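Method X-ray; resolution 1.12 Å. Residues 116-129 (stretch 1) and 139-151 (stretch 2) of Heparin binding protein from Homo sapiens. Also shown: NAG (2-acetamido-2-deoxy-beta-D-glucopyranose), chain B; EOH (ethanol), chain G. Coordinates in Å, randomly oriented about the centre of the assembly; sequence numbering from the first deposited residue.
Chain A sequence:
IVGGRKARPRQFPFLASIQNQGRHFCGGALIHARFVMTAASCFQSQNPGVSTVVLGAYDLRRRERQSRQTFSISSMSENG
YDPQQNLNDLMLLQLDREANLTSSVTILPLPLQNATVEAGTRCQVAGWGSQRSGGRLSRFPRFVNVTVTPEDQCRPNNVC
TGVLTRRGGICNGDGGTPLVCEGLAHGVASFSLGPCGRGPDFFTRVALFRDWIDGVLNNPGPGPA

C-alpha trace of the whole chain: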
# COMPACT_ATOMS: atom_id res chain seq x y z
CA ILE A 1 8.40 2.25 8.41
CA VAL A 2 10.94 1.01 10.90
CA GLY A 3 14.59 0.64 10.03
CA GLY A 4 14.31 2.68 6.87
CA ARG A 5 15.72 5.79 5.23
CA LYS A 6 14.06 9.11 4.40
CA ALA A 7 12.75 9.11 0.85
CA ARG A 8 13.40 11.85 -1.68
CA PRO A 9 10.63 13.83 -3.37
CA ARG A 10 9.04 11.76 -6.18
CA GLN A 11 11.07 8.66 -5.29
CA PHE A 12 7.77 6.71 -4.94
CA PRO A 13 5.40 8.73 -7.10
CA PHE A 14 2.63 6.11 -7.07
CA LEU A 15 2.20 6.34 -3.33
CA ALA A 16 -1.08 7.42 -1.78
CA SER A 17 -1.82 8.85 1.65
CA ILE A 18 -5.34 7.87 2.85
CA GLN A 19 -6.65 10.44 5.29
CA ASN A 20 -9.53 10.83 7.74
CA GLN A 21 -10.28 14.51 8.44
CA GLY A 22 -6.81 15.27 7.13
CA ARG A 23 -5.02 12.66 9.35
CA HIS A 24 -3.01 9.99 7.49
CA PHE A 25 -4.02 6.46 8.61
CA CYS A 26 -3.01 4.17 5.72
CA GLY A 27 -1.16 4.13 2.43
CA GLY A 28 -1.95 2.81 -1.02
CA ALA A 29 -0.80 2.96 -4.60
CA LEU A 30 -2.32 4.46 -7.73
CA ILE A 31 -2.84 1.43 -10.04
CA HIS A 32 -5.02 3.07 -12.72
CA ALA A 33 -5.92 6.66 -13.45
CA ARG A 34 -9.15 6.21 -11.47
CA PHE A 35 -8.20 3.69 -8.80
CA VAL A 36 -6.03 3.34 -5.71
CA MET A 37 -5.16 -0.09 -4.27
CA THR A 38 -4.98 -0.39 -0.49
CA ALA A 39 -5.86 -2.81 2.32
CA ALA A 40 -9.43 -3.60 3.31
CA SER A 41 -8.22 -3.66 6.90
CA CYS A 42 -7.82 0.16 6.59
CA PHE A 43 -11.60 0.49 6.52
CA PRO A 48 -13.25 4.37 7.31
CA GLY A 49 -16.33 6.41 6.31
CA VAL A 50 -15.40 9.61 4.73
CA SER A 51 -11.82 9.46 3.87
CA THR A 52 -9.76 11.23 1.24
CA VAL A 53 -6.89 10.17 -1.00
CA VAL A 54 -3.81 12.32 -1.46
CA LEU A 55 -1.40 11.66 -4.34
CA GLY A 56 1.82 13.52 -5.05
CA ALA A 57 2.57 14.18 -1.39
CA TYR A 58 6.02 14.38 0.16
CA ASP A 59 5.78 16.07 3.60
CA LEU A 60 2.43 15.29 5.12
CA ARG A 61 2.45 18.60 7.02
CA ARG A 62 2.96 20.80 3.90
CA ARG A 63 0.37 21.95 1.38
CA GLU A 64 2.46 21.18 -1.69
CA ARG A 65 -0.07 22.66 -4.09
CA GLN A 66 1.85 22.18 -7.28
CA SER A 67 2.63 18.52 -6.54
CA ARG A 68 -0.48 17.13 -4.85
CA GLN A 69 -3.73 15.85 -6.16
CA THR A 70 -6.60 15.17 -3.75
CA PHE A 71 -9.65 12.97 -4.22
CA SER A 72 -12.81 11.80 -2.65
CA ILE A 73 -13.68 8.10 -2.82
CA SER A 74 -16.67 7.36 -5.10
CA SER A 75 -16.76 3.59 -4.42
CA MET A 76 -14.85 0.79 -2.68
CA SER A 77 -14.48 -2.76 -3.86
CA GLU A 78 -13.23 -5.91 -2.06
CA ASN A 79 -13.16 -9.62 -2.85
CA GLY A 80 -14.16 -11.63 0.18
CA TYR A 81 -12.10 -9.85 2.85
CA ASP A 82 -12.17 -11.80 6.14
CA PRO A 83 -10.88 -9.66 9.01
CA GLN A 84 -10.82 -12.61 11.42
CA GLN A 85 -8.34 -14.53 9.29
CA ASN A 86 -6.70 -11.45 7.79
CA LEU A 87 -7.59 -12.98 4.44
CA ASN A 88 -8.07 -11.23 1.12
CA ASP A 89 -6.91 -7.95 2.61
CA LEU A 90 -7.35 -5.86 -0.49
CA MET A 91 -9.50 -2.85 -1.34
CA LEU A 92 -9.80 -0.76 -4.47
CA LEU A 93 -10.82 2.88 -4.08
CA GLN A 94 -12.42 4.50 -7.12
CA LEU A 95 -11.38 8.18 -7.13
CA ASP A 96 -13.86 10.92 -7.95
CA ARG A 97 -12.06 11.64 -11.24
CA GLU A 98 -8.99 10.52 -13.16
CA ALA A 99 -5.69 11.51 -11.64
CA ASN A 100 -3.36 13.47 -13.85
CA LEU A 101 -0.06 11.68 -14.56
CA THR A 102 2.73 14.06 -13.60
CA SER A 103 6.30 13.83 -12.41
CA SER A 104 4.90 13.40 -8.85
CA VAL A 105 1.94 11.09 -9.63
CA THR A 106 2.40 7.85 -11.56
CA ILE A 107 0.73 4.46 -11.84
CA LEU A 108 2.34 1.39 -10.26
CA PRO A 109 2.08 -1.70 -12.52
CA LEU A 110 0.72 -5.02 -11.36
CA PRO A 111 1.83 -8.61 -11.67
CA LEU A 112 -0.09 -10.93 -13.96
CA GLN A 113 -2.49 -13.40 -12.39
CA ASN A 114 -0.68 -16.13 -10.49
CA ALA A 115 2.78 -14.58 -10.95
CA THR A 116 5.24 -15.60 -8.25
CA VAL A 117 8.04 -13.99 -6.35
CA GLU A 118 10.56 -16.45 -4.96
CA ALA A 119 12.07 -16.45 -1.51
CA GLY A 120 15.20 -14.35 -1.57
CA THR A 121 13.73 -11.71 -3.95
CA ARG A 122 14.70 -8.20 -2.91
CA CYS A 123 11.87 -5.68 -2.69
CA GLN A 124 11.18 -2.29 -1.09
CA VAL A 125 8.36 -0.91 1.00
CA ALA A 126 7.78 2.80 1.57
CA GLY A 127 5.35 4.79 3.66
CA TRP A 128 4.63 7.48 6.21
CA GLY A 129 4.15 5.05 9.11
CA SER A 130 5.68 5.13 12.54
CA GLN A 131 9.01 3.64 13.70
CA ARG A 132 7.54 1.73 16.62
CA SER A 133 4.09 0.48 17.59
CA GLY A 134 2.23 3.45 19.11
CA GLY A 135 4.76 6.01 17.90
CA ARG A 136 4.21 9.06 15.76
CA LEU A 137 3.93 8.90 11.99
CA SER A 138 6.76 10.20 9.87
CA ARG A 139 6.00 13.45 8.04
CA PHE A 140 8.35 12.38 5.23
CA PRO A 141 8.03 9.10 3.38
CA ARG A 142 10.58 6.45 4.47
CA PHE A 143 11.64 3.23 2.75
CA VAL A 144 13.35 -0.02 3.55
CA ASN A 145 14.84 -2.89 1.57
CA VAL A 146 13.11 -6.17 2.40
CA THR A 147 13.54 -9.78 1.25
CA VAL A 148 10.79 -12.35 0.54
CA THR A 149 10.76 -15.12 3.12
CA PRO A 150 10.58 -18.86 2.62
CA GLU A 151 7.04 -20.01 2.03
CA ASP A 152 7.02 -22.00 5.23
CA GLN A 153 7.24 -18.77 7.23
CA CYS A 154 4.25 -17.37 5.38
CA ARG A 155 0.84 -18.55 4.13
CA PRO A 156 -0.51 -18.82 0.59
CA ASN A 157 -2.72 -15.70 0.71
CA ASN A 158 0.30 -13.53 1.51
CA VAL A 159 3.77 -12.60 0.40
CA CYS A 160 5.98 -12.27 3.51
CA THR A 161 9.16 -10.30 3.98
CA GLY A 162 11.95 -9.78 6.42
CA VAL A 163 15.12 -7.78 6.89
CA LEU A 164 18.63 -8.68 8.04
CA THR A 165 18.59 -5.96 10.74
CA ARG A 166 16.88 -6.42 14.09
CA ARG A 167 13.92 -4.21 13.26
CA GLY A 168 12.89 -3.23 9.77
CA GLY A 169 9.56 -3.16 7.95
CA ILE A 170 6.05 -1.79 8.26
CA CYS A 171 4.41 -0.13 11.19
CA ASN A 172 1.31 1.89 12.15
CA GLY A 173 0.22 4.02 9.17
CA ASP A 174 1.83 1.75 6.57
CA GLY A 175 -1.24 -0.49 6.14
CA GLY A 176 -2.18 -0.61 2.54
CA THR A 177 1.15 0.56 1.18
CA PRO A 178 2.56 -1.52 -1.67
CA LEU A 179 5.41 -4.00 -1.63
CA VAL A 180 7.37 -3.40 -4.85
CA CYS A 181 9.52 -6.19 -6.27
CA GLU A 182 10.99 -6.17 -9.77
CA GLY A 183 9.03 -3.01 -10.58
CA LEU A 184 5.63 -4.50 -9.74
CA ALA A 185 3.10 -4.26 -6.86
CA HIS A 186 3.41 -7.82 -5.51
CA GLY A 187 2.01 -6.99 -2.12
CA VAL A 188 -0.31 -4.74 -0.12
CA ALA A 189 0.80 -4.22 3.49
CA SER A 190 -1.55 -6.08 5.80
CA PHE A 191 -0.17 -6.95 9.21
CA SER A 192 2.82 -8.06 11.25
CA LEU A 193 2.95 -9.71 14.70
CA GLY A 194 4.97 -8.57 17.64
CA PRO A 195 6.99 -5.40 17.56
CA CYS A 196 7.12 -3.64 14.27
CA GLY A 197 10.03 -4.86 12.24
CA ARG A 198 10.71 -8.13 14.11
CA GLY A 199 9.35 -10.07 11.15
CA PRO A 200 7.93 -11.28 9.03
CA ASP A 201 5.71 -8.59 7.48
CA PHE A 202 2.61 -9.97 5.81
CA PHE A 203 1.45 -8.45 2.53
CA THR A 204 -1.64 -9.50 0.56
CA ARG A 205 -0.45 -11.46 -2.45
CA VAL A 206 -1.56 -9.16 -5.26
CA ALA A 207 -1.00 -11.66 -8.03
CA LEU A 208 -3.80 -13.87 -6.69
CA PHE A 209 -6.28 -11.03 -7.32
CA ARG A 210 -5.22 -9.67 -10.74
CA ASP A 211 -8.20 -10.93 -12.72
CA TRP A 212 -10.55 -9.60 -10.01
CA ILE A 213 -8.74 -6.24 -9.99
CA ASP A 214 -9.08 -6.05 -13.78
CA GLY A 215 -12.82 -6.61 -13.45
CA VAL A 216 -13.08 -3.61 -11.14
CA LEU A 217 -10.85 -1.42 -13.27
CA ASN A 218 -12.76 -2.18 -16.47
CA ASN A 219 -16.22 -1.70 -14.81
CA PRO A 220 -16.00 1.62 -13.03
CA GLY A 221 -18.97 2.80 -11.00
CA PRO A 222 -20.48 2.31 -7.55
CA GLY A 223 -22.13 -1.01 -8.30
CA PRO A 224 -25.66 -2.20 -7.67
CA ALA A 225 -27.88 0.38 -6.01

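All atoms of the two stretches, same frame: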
# COMPACT_ATOMS: atom_id res chain seq x y z
N THR A 116 4.55 -15.29 -9.46
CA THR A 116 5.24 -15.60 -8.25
C THR A 116 6.46 -14.73 -8.05
O THR A 116 7.06 -14.23 -8.98
CB THR A 116 5.76 -17.11 -8.22
OG1 THR A 116 6.52 -17.35 -9.39
CG2 THR A 116 4.49 -17.99 -8.37
N VAL A 117 6.84 -14.65 -6.80
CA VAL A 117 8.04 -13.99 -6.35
C VAL A 117 8.73 -14.93 -5.36
O VAL A 117 8.19 -15.29 -4.32
CB VAL A 117 7.71 -12.65 -5.73
CG1 VAL A 117 6.67 -12.72 -4.63
CG2 VAL A 117 8.89 -11.83 -5.43
N GLU A 118 9.88 -15.46 -5.76
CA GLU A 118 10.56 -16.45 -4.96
C GLU A 118 11.24 -15.91 -3.73
O GLU A 118 11.65 -14.76 -3.65
CB GLU A 118 11.48 -17.33 -5.79
CG GLU A 118 12.90 -16.94 -5.92
CD GLU A 118 13.70 -17.70 -6.96
OE1 GLU A 118 13.24 -18.73 -7.46
OE2 GLU A 118 14.89 -17.29 -7.23
N ALA A 119 11.32 -16.76 -2.71
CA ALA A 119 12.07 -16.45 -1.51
C ALA A 119 13.47 -15.98 -1.93
O ALA A 119 14.09 -16.47 -2.82
CB ALA A 119 12.26 -17.70 -0.61
N GLY A 120 13.93 -14.92 -1.25
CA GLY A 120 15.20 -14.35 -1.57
C GLY A 120 15.09 -13.11 -2.47
O GLY A 120 16.05 -12.38 -2.62
N THR A 121 13.88 -12.90 -3.04
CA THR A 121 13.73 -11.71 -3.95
C THR A 121 13.77 -10.45 -3.07
O THR A 121 13.16 -10.37 -2.04
CB THR A 121 12.35 -11.80 -4.63
OG1 THR A 121 12.32 -12.97 -5.43
CG2 THR A 121 12.13 -10.59 -5.60
N ARG A 122 14.58 -9.51 -3.53
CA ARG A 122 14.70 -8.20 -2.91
C ARG A 122 13.57 -7.28 -3.40
O ARG A 122 13.25 -7.22 -4.59
CB ARG A 122 16.08 -7.63 -3.28
CG ARG A 122 17.12 -8.52 -2.48
CD ARG A 122 18.53 -8.07 -2.80
NE ARG A 122 18.82 -6.72 -2.40
CZ ARG A 122 19.71 -6.31 -1.53
NH1 ARG A 122 20.84 -7.02 -1.31
NH2 ARG A 122 19.56 -5.15 -0.90
N CYS A 123 12.97 -6.61 -2.48
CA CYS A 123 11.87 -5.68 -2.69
C CYS A 123 12.13 -4.41 -1.83
O CYS A 123 13.08 -4.34 -1.06
CB CYS A 123 10.57 -6.35 -2.22
SG CYS A 123 10.21 -7.96 -2.91
N GLN A 124 11.23 -3.46 -1.97
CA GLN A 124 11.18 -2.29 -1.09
C GLN A 124 9.72 -2.05 -0.66
O GLN A 124 8.81 -2.40 -1.37
CB GLN A 124 11.70 -1.01 -1.76
CG GLN A 124 13.17 -1.07 -2.08
CD GLN A 124 13.79 0.18 -2.59
OE1 GLN A 124 14.99 0.48 -2.24
NE2 GLN A 124 13.14 0.97 -3.32
N VAL A 125 9.62 -1.41 0.50
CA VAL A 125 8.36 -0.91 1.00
C VAL A 125 8.57 0.50 1.49
O VAL A 125 9.62 0.74 2.18
CB VAL A 125 7.71 -1.86 2.01
CG1 VAL A 125 8.53 -2.18 3.19
CG2 VAL A 125 6.32 -1.39 2.32
N ALA A 126 7.73 1.41 1.21
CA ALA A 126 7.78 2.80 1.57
C ALA A 126 6.45 3.23 2.20
O ALA A 126 5.39 2.76 1.86
CB ALA A 126 8.12 3.67 0.37
N GLY A 127 6.51 4.26 3.04
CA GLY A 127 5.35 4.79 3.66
C GLY A 127 5.63 5.85 4.67
O GLY A 127 6.80 6.14 4.97
N TRP A 128 4.57 6.41 5.22
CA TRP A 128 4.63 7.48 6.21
C TRP A 128 4.40 6.95 7.62
O TRP A 128 4.17 7.73 8.56
CB TRP A 128 3.65 8.58 5.89
CG TRP A 128 3.96 9.44 4.71
CD1 TRP A 128 4.74 10.56 4.75
CD2 TRP A 128 3.53 9.31 3.36
NE1 TRP A 128 4.80 11.14 3.51
CE2 TRP A 128 4.07 10.40 2.64
CE3 TRP A 128 2.74 8.36 2.68
CZ2 TRP A 128 3.84 10.56 1.28
CZ3 TRP A 128 2.50 8.56 1.33
CH2 TRP A 128 3.05 9.67 0.66
N GLY A 129 4.44 5.62 7.81
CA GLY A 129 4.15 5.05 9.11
C GLY A 129 5.14 5.34 10.16
O GLY A 129 6.21 5.94 9.95
N ARG A 139 6.53 12.47 9.00
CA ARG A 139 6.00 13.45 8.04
C ARG A 139 6.54 13.26 6.64
O ARG A 139 5.89 13.59 5.66
CB ARG A 139 6.23 14.90 8.52
CG ARG A 139 7.70 15.34 8.52
CD ARG A 139 7.88 16.67 9.26
NE ARG A 139 7.24 17.76 8.56
CZ ARG A 139 7.24 19.04 8.96
NH1 ARG A 139 7.57 19.31 10.23
NH2 ARG A 139 6.83 19.96 8.19
N PHE A 140 7.74 12.70 6.55
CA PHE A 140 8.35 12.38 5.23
C PHE A 140 8.15 10.91 4.94
O PHE A 140 8.11 10.05 5.85
CB PHE A 140 9.85 12.71 5.26
CG PHE A 140 10.15 14.17 5.55
CD1 PHE A 140 9.77 15.16 4.70
CD2 PHE A 140 10.76 14.53 6.73
CE1 PHE A 140 10.06 16.49 4.98
CE2 PHE A 140 10.99 15.85 7.04
CZ PHE A 140 10.67 16.83 6.16
N PRO A 141 8.09 10.50 3.69
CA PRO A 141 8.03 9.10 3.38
C PRO A 141 9.41 8.45 3.73
O PRO A 141 10.41 9.13 3.61
CB PRO A 141 7.73 9.02 1.89
CG PRO A 141 7.70 10.43 1.41
CD PRO A 141 8.38 11.28 2.47
N ARG A 142 9.34 7.23 4.18
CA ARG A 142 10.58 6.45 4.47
C ARG A 142 10.46 5.14 3.71
O ARG A 142 9.37 4.70 3.39
CB ARG A 142 10.77 6.29 5.97
CG ARG A 142 10.83 7.58 6.73
CD ARG A 142 11.15 7.37 8.18
NE ARG A 142 12.55 6.99 8.38
CZ ARG A 142 13.58 7.81 8.40
NH1 ARG A 142 13.53 9.11 8.26
NH2 ARG A 142 14.82 7.23 8.55
N PHE A 143 11.60 4.47 3.48
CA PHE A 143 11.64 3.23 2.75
C PHE A 143 12.68 2.30 3.29
O PHE A 143 13.71 2.70 3.86
CB PHE A 143 11.78 3.47 1.25
CG PHE A 143 13.17 3.93 0.85
CD1 PHE A 143 13.58 5.24 1.06
CD2 PHE A 143 14.07 3.05 0.28
CE1 PHE A 143 14.88 5.65 0.82
CE2 PHE A 143 15.34 3.51 -0.04
CZ PHE A 143 15.73 4.80 0.26
N VAL A 144 12.43 1.03 3.09
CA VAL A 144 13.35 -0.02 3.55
C VAL A 144 13.43 -1.14 2.50
O VAL A 144 12.44 -1.42 1.82
CB VAL A 144 12.88 -0.57 4.91
CG1 VAL A 144 11.46 -1.13 4.92
CG2 VAL A 144 13.88 -1.40 5.62
N ASN A 145 14.62 -1.72 2.37
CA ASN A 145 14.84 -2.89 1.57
C ASN A 145 14.36 -4.11 2.36
O ASN A 145 14.75 -4.22 3.55
CB ASN A 145 16.33 -3.07 1.32
CG ASN A 145 16.89 -2.08 0.31
OD1 ASN A 145 16.18 -1.54 -0.55
ND2 ASN A 145 18.20 -1.86 0.42
N VAL A 146 13.61 -4.98 1.76
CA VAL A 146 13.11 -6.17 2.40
C VAL A 146 13.35 -7.36 1.48
O VAL A 146 13.50 -7.16 0.24
CB VAL A 146 11.66 -6.09 2.89
CG1 VAL A 146 11.43 -4.84 3.78
CG2 VAL A 146 10.68 -6.05 1.72
N THR A 147 13.31 -8.55 2.04
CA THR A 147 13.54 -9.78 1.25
C THR A 147 12.41 -10.74 1.47
O THR A 147 11.98 -10.97 2.61
CB THR A 147 14.90 -10.42 1.68
OG1 THR A 147 15.91 -9.44 1.43
CG2 THR A 147 15.18 -11.64 0.85
N VAL A 148 11.91 -11.35 0.42
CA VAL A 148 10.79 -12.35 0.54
C VAL A 148 11.27 -13.55 1.29
O VAL A 148 12.32 -14.10 1.00
CB VAL A 148 10.30 -12.71 -0.87
CG1 VAL A 148 9.26 -13.84 -0.80
CG2 VAL A 148 9.72 -11.47 -1.55
N THR A 149 10.47 -13.97 2.28
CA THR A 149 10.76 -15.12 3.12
C THR A 149 10.47 -16.43 2.42
O THR A 149 9.74 -16.50 1.46
CB THR A 149 9.92 -15.12 4.42
OG1 THR A 149 8.56 -15.44 4.08
CG2 THR A 149 9.95 -13.84 5.17
N PRO A 150 11.00 -17.50 3.01
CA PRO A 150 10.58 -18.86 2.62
C PRO A 150 9.09 -19.05 2.88
O PRO A 150 8.52 -18.38 3.73
CB PRO A 150 11.39 -19.78 3.49
CG PRO A 150 12.58 -18.97 3.92
CD PRO A 150 12.06 -17.58 4.06
N GLU A 151 8.45 -19.81 2.03
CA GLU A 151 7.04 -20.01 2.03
C GLU A 151 6.60 -20.57 3.36
O GLU A 151 5.57 -20.28 3.92
CB GLU A 151 6.59 -20.85 0.84
CG GLU A 151 6.85 -22.31 0.88
CD GLU A 151 6.87 -23.04 -0.44
OE1 GLU A 151 7.39 -22.47 -1.42
OE2 GLU A 151 6.40 -24.21 -0.52
C1 NAG B . 18.96 -1.13 -0.57
C2 NAG B . 19.76 -0.08 0.28
C3 NAG B . 20.75 0.61 -0.64
C4 NAG B . 21.72 -0.54 -1.17
C5 NAG B . 20.79 -1.41 -2.04
C6 NAG B . 21.45 -2.68 -2.52
C7 NAG B . 18.36 1.03 2.02
C8 NAG B . 17.28 2.01 2.34
N2 NAG B . 18.80 0.97 0.74
O3 NAG B . 21.56 1.46 0.11
O4 NAG B . 22.64 0.19 -2.04
O5 NAG B . 19.90 -2.08 -1.13
O6 NAG B . 22.39 -3.12 -1.58
O7 NAG B . 18.81 0.27 2.82
C1 EOH G . 6.71 1.29 -2.32
C2 EOH G . 8.08 0.74 -2.43
O EOH G . 5.99 1.14 -1.05

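Two antiparallel strands, 122-127 and 142-148, form a ladder that is extended at both ends by loop residues, and the two stretches together bury 988 Å². Walking along stretch 2 means walking backward along stretch 1.

Before the strand begins, Arg 139 and Phe 140 offer mainly backbone: Arg 139 O lies 3.4 Å from Trp 128 CD1, at the edge of the indole. Pro 141 then covers a face of that ring, its CB 4.2 Å from the centroid of the five-membered ring, a CH-pi contact.

Arg 142 opens the regular pairing. Its N donates to Gly 127 O (2.9 Å), and its O accepts from Gly 127 N (2.9 Å). Its side chain starts on the face shared with Val 144 and Val 146, but its end leads away. Phe 143 sits on the other face in a non-hydrogen-bonded pair with Ala 126. There the backbones come close, CA to CA 4.0 Å, and the small Ala 126 CB rests 3.8 Å from Phe 143 CB.

Val 144 returns to the hydrogen-bonded rhythm, its N 3.0 Å from Val 125 O and its O 3.1 Å from Val 125 N. On this buried face Val 125 CG1 touches Val 144 CG1 at 3.6 Å and Val 146 CG1 at 4.0 Å.

Asn 145, on the opposite face, pairs with Gln 124 and carries the glycan: its ND2 is bonded to NAG C1 at 1.4 Å. The sugar stays near this face, with NAG O5 3.1 Å from Arg 122 NH2 and NAG C8 3.4 Å from Phe 143 CE2.

Val 146 exchanges both backbone bonds with Cys 123, N to O at 2.9 Å and O to N at 2.8 Å, while its CG2 packs 4.0 Å from Cys 123 CB. Thr 147 faces the Arg 122 side, and its CA makes a CA-H...O contact with Thr 121 O at 3.4 Å.

Val 148 loses the most surface to the other stretch. Its N donates to Thr 121 O (2.9 Å), its O accepts from Gly 120 N (2.9 Å), and its CG2 meets Cys 123 SG at 3.8 Å and Val 117 CG2 at 4.0 Å. These bonds engage the type II turn 118-121, whose Gly 120 adopts a positive phi that would jam a CB against the preceding carbonyl.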